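Putative branched-chain amino acid transport system substrate-binding protein from Rhodopseudomonas palustris probably binds aromatic acids such as p-coumaric acid in the periplasm and hands them to an ABC transporter. Local coordinates of one contact, PDB 3TX6 (chain A, 1.50 Å), residues A284-D289 and A328-Y333, beside the matching contact of the related extracellular ligand-binding receptor from Rhodopseudomonas palustris, PDB 4EYO (chain B, 1.69 Å), residues A284-D289 and A328-Y333. Structure 2 is superposed on structure 1 by the backbone atoms of these residues (RMSD 0.19 Å); each is numbered along its deposited sequence.

Structure 1 (3TX6); sequences AAHSFD and ASQGVY. With ENO (3-(4-hydroxy-phenyl)pyruvic acid), chain C.
The turn of the beta hairpin formed by strands 326-328 and 331-333 packs on helix 282-304, where Asp289 accepts hydrogen bonds from Ser329 and Gln330. The contact is buried and borders the ligand pocket of a periplasmic binding protein, to which its His286 belongs. Asp289 OD1 takes Ser329 OG at 2.8 Å and Ser329 N at 2.8 Å, from opposite faces of the carboxylate plane; OD2 receives Gln330 N on its syn side at 2.9 Å. An aspartate suits the place because its two oxygens satisfy the N-H groups of the turn. Ser329 OG lies between its backbone N and carbonyl carbon (chi1 70°), which turns it to the acid. Ala285 presents its small methyl to the same turn, CB 3.3 Å from Ser329 OG and 3.5 Å from Gln330 CG. Water 1 donates to Asp289 OD2 and to Tyr333 OH, which also bonds Met115 O, and it bonds His286 ND1. The other ring nitrogen, His286 NE2, shares a 2.6 Å hydrogen bond with the phenol O3 of ENO, so the imidazole joins water and ligand.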
loop_
_atom_site.group_PDB
_atom_site.type_symbol
_atom_site.label_atom_id
_atom_site.label_comp_id
_atom_site.label_asym_id
_atom_site.label_seq_id
_atom_site.Cartn_x
_atom_site.Cartn_y
_atom_site.Cartn_z
ATOM N N ALA A 284 3.415 6.457 -4.150
ATOM C CA ALA A 284 3.534 6.817 -5.571
ATOM C C ALA A 284 3.581 5.521 -6.435
ATOM O O ALA A 284 3.045 5.456 -7.527
ATOM C CB ALA A 284 4.776 7.650 -5.819
ATOM N N ALA A 285 4.330 4.534 -5.939
ATOM C CA ALA A 285 4.552 3.301 -6.630
ATOM C C ALA A 285 3.264 2.531 -6.860
ATOM O O ALA A 285 3.164 1.822 -7.865
ATOM C CB ALA A 285 5.586 2.474 -5.873
ATOM N N HIS A 286 2.294 2.615 -5.957
ATOM C CA HIS A 286 1.064 1.844 -6.158
ATOM C C HIS A 286 0.257 2.339 -7.332
ATOM O O HIS A 286 -0.244 1.511 -8.096
ATOM C CB HIS A 286 0.206 1.764 -4.906
ATOM C CG HIS A 286 0.880 1.123 -3.738
ATOM N ND1 HIS A 286 1.682 0.015 -3.828
ATOM C CD2 HIS A 286 0.842 1.476 -2.393
ATOM C CE1 HIS A 286 2.112 -0.311 -2.576
ATOM N NE2 HIS A 286 1.608 0.576 -1.712
ATOM N N SER A 287 0.085 3.656 -7.488
ATOM C CA SER A 287 -0.607 4.146 -8.675
ATOM C C SER A 287 0.202 3.891 -9.960
ATOM O O SER A 287 -0.343 3.442 -10.966
ATOM C CB SER A 287 -1.073 5.608 -8.569
ATOM O OG SER A 287 -0.001 6.383 -8.342
ATOM N N PHE A 288 1.511 4.120 -9.921
ATOM C CA PHE A 288 2.380 3.806 -11.049
ATOM C C PHE A 288 2.231 2.333 -11.463
ATOM O O PHE A 288 2.084 2.018 -12.643
ATOM C CB PHE A 288 3.822 4.142 -10.688
ATOM C CG PHE A 288 4.810 3.911 -11.778
ATOM C CD1 PHE A 288 5.064 4.909 -12.713
ATOM C CD2 PHE A 288 5.536 2.747 -11.850
ATOM C CE1 PHE A 288 6.002 4.745 -13.690
ATOM C CE2 PHE A 288 6.501 2.592 -12.836
ATOM C CZ PHE A 288 6.711 3.582 -13.761
ATOM N N ASP A 289 2.290 1.445 -10.476
ATOM C CA ASP A 289 2.237 0.008 -10.752
ATOM C C ASP A 289 0.859 -0.408 -11.277
ATOM O O ASP A 289 0.760 -1.317 -12.083
ATOM C CB ASP A 289 2.557 -0.769 -9.501
ATOM C CG ASP A 289 4.016 -0.697 -9.114
ATOM O OD1 ASP A 289 4.810 -0.138 -9.900
ATOM O OD2 ASP A 289 4.362 -1.257 -8.055
ATOM N N ALA A 328 6.390 -4.904 -11.889
ATOM C CA ALA A 328 6.122 -3.503 -11.481
ATOM C C ALA A 328 7.148 -3.078 -10.446
ATOM O O ALA A 328 8.029 -3.868 -10.059
ATOM C CB ALA A 328 4.685 -3.343 -10.958
ATOM N N SER A 329 7.085 -1.828 -10.021
ATOM C CA SER A 329 8.122 -1.318 -9.105
ATOM C C SER A 329 8.077 -1.976 -7.726
ATOM O O SER A 329 9.117 -2.114 -7.048
ATOM C CB SER A 329 8.051 0.207 -8.965
ATOM O OG SER A 329 6.919 0.595 -8.252
ATOM N N GLN A 330 6.886 -2.426 -7.308
ATOM C CA GLN A 330 6.711 -2.981 -5.957
ATOM C C GLN A 330 6.703 -4.508 -5.863
ATOM O O GLN A 330 6.615 -5.044 -4.759
ATOM C CB GLN A 330 5.422 -2.406 -5.346
ATOM C CG GLN A 330 5.504 -0.901 -5.112
ATOM C CD GLN A 330 6.312 -0.574 -3.868
ATOM O OE1 GLN A 330 7.462 -1.039 -3.752
ATOM N NE2 GLN A 330 5.740 0.184 -2.909
ATOM N N GLY A 331 6.749 -5.188 -7.008
ATOM C CA GLY A 331 6.635 -6.627 -7.015
ATOM C C GLY A 331 6.354 -7.183 -8.387
ATOM O O GLY A 331 6.251 -6.404 -9.362
ATOM N N VAL A 332 6.181 -8.511 -8.432
ATOM C CA VAL A 332 5.865 -9.212 -9.662
ATOM C C VAL A 332 4.525 -9.872 -9.365
ATOM O O VAL A 332 4.448 -10.756 -8.497
ATOM C CB VAL A 332 6.936 -10.228 -10.070
ATOM C CG1 VAL A 332 6.498 -10.941 -11.343
ATOM C CG2 VAL A 332 8.320 -9.510 -10.177
ATOM N N TYR A 333 3.488 -9.437 -10.074
ATOM C CA TYR A 333 2.107 -9.804 -9.749
ATOM C C TYR A 333 1.619 -10.999 -10.585
ATOM O O TYR A 333 1.734 -10.990 -11.805
ATOM C CB TYR A 333 1.176 -8.628 -10.019
ATOM C CG TYR A 333 1.355 -7.465 -9.050
ATOM C CD1 TYR A 333 2.327 -6.501 -9.256
ATOM C CD2 TYR A 333 0.579 -7.356 -7.898
ATOM C CE1 TYR A 333 2.524 -5.459 -8.356
ATOM C CE2 TYR A 333 0.773 -6.311 -6.983
ATOM C CZ TYR A 333 1.747 -5.353 -7.229
ATOM O OH TYR A 333 1.968 -4.318 -6.352
HETATM O O4 ENO C . -4.029 0.995 4.247
HETATM C C9 ENO C . -1.374 2.059 2.389
HETATM C C8 ENO C . -0.544 1.498 1.440
HETATM C C7 ENO C . 0.422 0.545 1.797
HETATM C C6 ENO C . 0.460 0.107 3.106
HETATM C C5 ENO C . -0.358 0.676 4.078
HETATM C C4 ENO C . -1.302 1.656 3.727
HETATM O O3 ENO C . 1.214 -0.005 0.796
HETATM C C3 ENO C . -2.145 2.329 4.774
HETATM C C2 ENO C . -3.521 1.837 5.007
HETATM C C1 ENO C . -4.283 2.470 6.074
HETATM O O2 ENO C . -5.464 2.099 6.242
HETATM O O1 ENO C . -3.760 3.361 6.808
HETATM O O HOH W 1 2.315 -1.467 -6.221
#

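Structure 2 (4EYO); sequences AGHSFD and ASQGVY. With HC4 (4'-hydroxycinnamic acid), chain D.
At the turn of the hairpin 326-333, Asp289 of the helix accepts hydrogen bonds from Ser329 and Gln330. Its OD1 takes Ser329 OG at 2.8 Å and Ser329 N at 2.8 Å, from opposite faces of the carboxylate plane, while OD2 receives Gln330 N on its syn side at 2.9 Å. The short acid fits here because one carboxylate can satisfy two successive N-H groups and a hydroxyl. With chi1 at 72°, Ser329 OG sits between its backbone N and carbonyl carbon, which turns it to the carboxylate of Asp289. Gly285 has no side chain and meets the turn with backbone alone: its CA lies 3.5 Å from Ser329 OG and 4.1 Å from Gln330 CG. Water 2 donates to Asp289 OD2 and to Tyr333 OH, which also bonds Met115 O, and it bonds His286 ND1. At the far nitrogen of the imidazole, His286 NE2 shares a 2.7 Å hydrogen bond with the phenol O4' of p-coumaric acid (HC4), so a histidine, with a nitrogen on each side, can join water and ligand.

Structure 1 against structure 2
The methyl of Ala285(A) makes no hydrogen bond, so the exchange for Gly285(B) removes none of its own. His286(A) and His286(B) each bond the phenol oxygen of their ligand through NE2, although the ligands differ: 3-(4-hydroxy-phenyl)pyruvic acid in structure 1 and 4'-hydroxycinnamic acid in structure 2, bound at the same place. Water 1 and water 2 also coincide, each linking the histidine ND1 to the tyrosine hydroxyl of Tyr333(A) or Tyr333(B). Within the protein, the difference at position 285 is one of packing. Neither the serine nor the glutamine answers by moving: Ser329(B) and Gln330(B) keep the places of Ser329(A) and Gln330(A), and the comparable CA atoms coincide within the error. No well-ordered atom given for structure 2 takes the place of the alanine methyl. CB of Ala285(A) touches Ser329(A) OG at 3.3 Å and Gln330(A) CG at 3.5 Å, and both contacts are absent where Gly285(B) has no side chain, so the packing is probably a little looser here.

Structure 2 (4EYO)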
loop_
_atom_site.group_PDB
_atom_site.type_symbol
_atom_site.label_atom_id
_atom_site.label_comp_id
_atom_site.label_asym_id
_atom_site.label_seq_id
_atom_site.Cartn_x
_atom_site.Cartn_y
_atom_site.Cartn_z
ATOM N N ALA B 284 3.425 6.367 -4.340
ATOM C CA ALA B 284 3.590 6.592 -5.733
ATOM C C ALA B 284 3.817 5.272 -6.468
ATOM O O ALA B 284 3.395 5.137 -7.614
ATOM C CB ALA B 284 4.803 7.467 -5.943
ATOM N N GLY B 285 4.531 4.330 -5.826
ATOM C CA GLY B 285 4.692 2.974 -6.403
ATOM C C GLY B 285 3.357 2.314 -6.774
ATOM O O GLY B 285 3.233 1.714 -7.849
ATOM N N HIS B 286 2.354 2.404 -5.900
ATOM C CA HIS B 286 1.048 1.758 -6.178
ATOM C C HIS B 286 0.271 2.277 -7.383
ATOM O O HIS B 286 -0.236 1.470 -8.198
ATOM C CB HIS B 286 0.155 1.724 -4.935
ATOM C CG HIS B 286 0.808 1.069 -3.722
ATOM N ND1 HIS B 286 1.535 -0.074 -3.807
ATOM C CD2 HIS B 286 0.777 1.417 -2.377
ATOM C CE1 HIS B 286 1.971 -0.425 -2.567
ATOM N NE2 HIS B 286 1.499 0.491 -1.693
ATOM N N SER B 287 0.168 3.598 -7.550
ATOM C CA SER B 287 -0.610 4.083 -8.698
ATOM C C SER B 287 0.191 3.938 -10.009
ATOM O O SER B 287 -0.394 3.694 -11.059
ATOM C CB SER B 287 -1.153 5.504 -8.498
ATOM O OG SER B 287 -0.118 6.413 -8.500
ATOM N N PHE B 288 1.521 4.032 -9.925
ATOM C CA PHE B 288 2.363 3.705 -11.084
ATOM C C PHE B 288 2.184 2.213 -11.463
ATOM O O PHE B 288 1.976 1.866 -12.652
ATOM C CB PHE B 288 3.827 4.065 -10.774
ATOM C CG PHE B 288 4.787 3.807 -11.895
ATOM C CD1 PHE B 288 5.110 4.817 -12.802
ATOM C CD2 PHE B 288 5.436 2.560 -12.000
ATOM C CE1 PHE B 288 6.046 4.588 -13.829
ATOM C CE2 PHE B 288 6.359 2.320 -13.007
ATOM C CZ PHE B 288 6.668 3.341 -13.932
ATOM N N ASP B 289 2.192 1.336 -10.463
ATOM C CA ASP B 289 2.049 -0.089 -10.739
ATOM C C ASP B 289 0.660 -0.442 -11.277
ATOM O O ASP B 289 0.553 -1.331 -12.124
ATOM C CB ASP B 289 2.370 -0.916 -9.514
ATOM C CG ASP B 289 3.836 -0.830 -9.129
ATOM O OD1 ASP B 289 4.666 -0.239 -9.897
ATOM O OD2 ASP B 289 4.159 -1.382 -8.044
ATOM N N ALA B 328 6.593 -4.782 -11.961
ATOM C CA ALA B 328 6.121 -3.478 -11.451
ATOM C C ALA B 328 7.136 -2.984 -10.415
ATOM O O ALA B 328 8.044 -3.745 -10.027
ATOM C CB ALA B 328 4.716 -3.637 -10.825
ATOM N N SER B 329 7.019 -1.723 -9.988
ATOM C CA SER B 329 8.016 -1.134 -9.058
ATOM C C SER B 329 8.006 -1.821 -7.696
ATOM O O SER B 329 9.027 -1.878 -7.003
ATOM C CB SER B 329 7.823 0.381 -8.919
ATOM O OG SER B 329 6.659 0.726 -8.183
ATOM N N GLN B 330 6.841 -2.340 -7.309
ATOM C CA GLN B 330 6.647 -2.881 -5.968
ATOM C C GLN B 330 6.661 -4.408 -5.843
ATOM O O GLN B 330 6.482 -4.937 -4.733
ATOM C CB GLN B 330 5.341 -2.323 -5.377
ATOM C CG GLN B 330 5.411 -0.821 -5.107
ATOM C CD GLN B 330 6.178 -0.522 -3.852
ATOM O OE1 GLN B 330 7.285 -1.031 -3.679
ATOM N NE2 GLN B 330 5.602 0.320 -2.956
ATOM N N GLY B 331 6.801 -5.114 -6.966
ATOM C CA GLY B 331 6.778 -6.566 -6.942
ATOM C C GLY B 331 6.427 -7.124 -8.302
ATOM O O GLY B 331 6.345 -6.379 -9.279
ATOM N N VAL B 332 6.238 -8.440 -8.363
ATOM C CA VAL B 332 5.837 -9.094 -9.617
ATOM C C VAL B 332 4.479 -9.747 -9.363
ATOM O O VAL B 332 4.400 -10.629 -8.504
ATOM C CB VAL B 332 6.879 -10.140 -10.026
ATOM C CG1 VAL B 332 6.515 -10.761 -11.377
ATOM C CG2 VAL B 332 8.283 -9.471 -10.108
ATOM N N TYR B 333 3.432 -9.291 -10.086
ATOM C CA TYR B 333 2.043 -9.696 -9.780
ATOM C C TYR B 333 1.532 -10.857 -10.644
ATOM O O TYR B 333 1.675 -10.808 -11.870
ATOM C CB TYR B 333 1.086 -8.515 -10.009
ATOM C CG TYR B 333 1.274 -7.377 -8.999
ATOM C CD1 TYR B 333 2.251 -6.388 -9.214
ATOM C CD2 TYR B 333 0.500 -7.311 -7.821
ATOM C CE1 TYR B 333 2.437 -5.347 -8.295
ATOM C CE2 TYR B 333 0.695 -6.284 -6.907
ATOM C CZ TYR B 333 1.679 -5.316 -7.151
ATOM O OH TYR B 333 1.868 -4.300 -6.249
HETATM C C1 HC4 D . -4.284 2.589 5.960
HETATM O O1 HC4 D . -3.999 3.636 6.588
HETATM O O2 HC4 D . -5.435 2.071 6.003
HETATM C C2 HC4 D . -3.263 1.902 5.151
HETATM C C3 HC4 D . -2.474 2.526 4.259
HETATM C "C1'" HC4 D . -1.491 1.748 3.437
HETATM C "C2'" HC4 D . -1.293 2.194 2.117
HETATM C "C3'" HC4 D . -0.385 1.581 1.253
HETATM C "C4'" HC4 D . 0.357 0.506 1.748
HETATM C "C5'" HC4 D . 0.173 0.032 3.064
HETATM C "C6'" HC4 D . -0.739 0.670 3.928
HETATM O "O4'" HC4 D . 1.238 -0.101 0.898
HETATM O O HOH W 2 2.278 -1.506 -6.107
#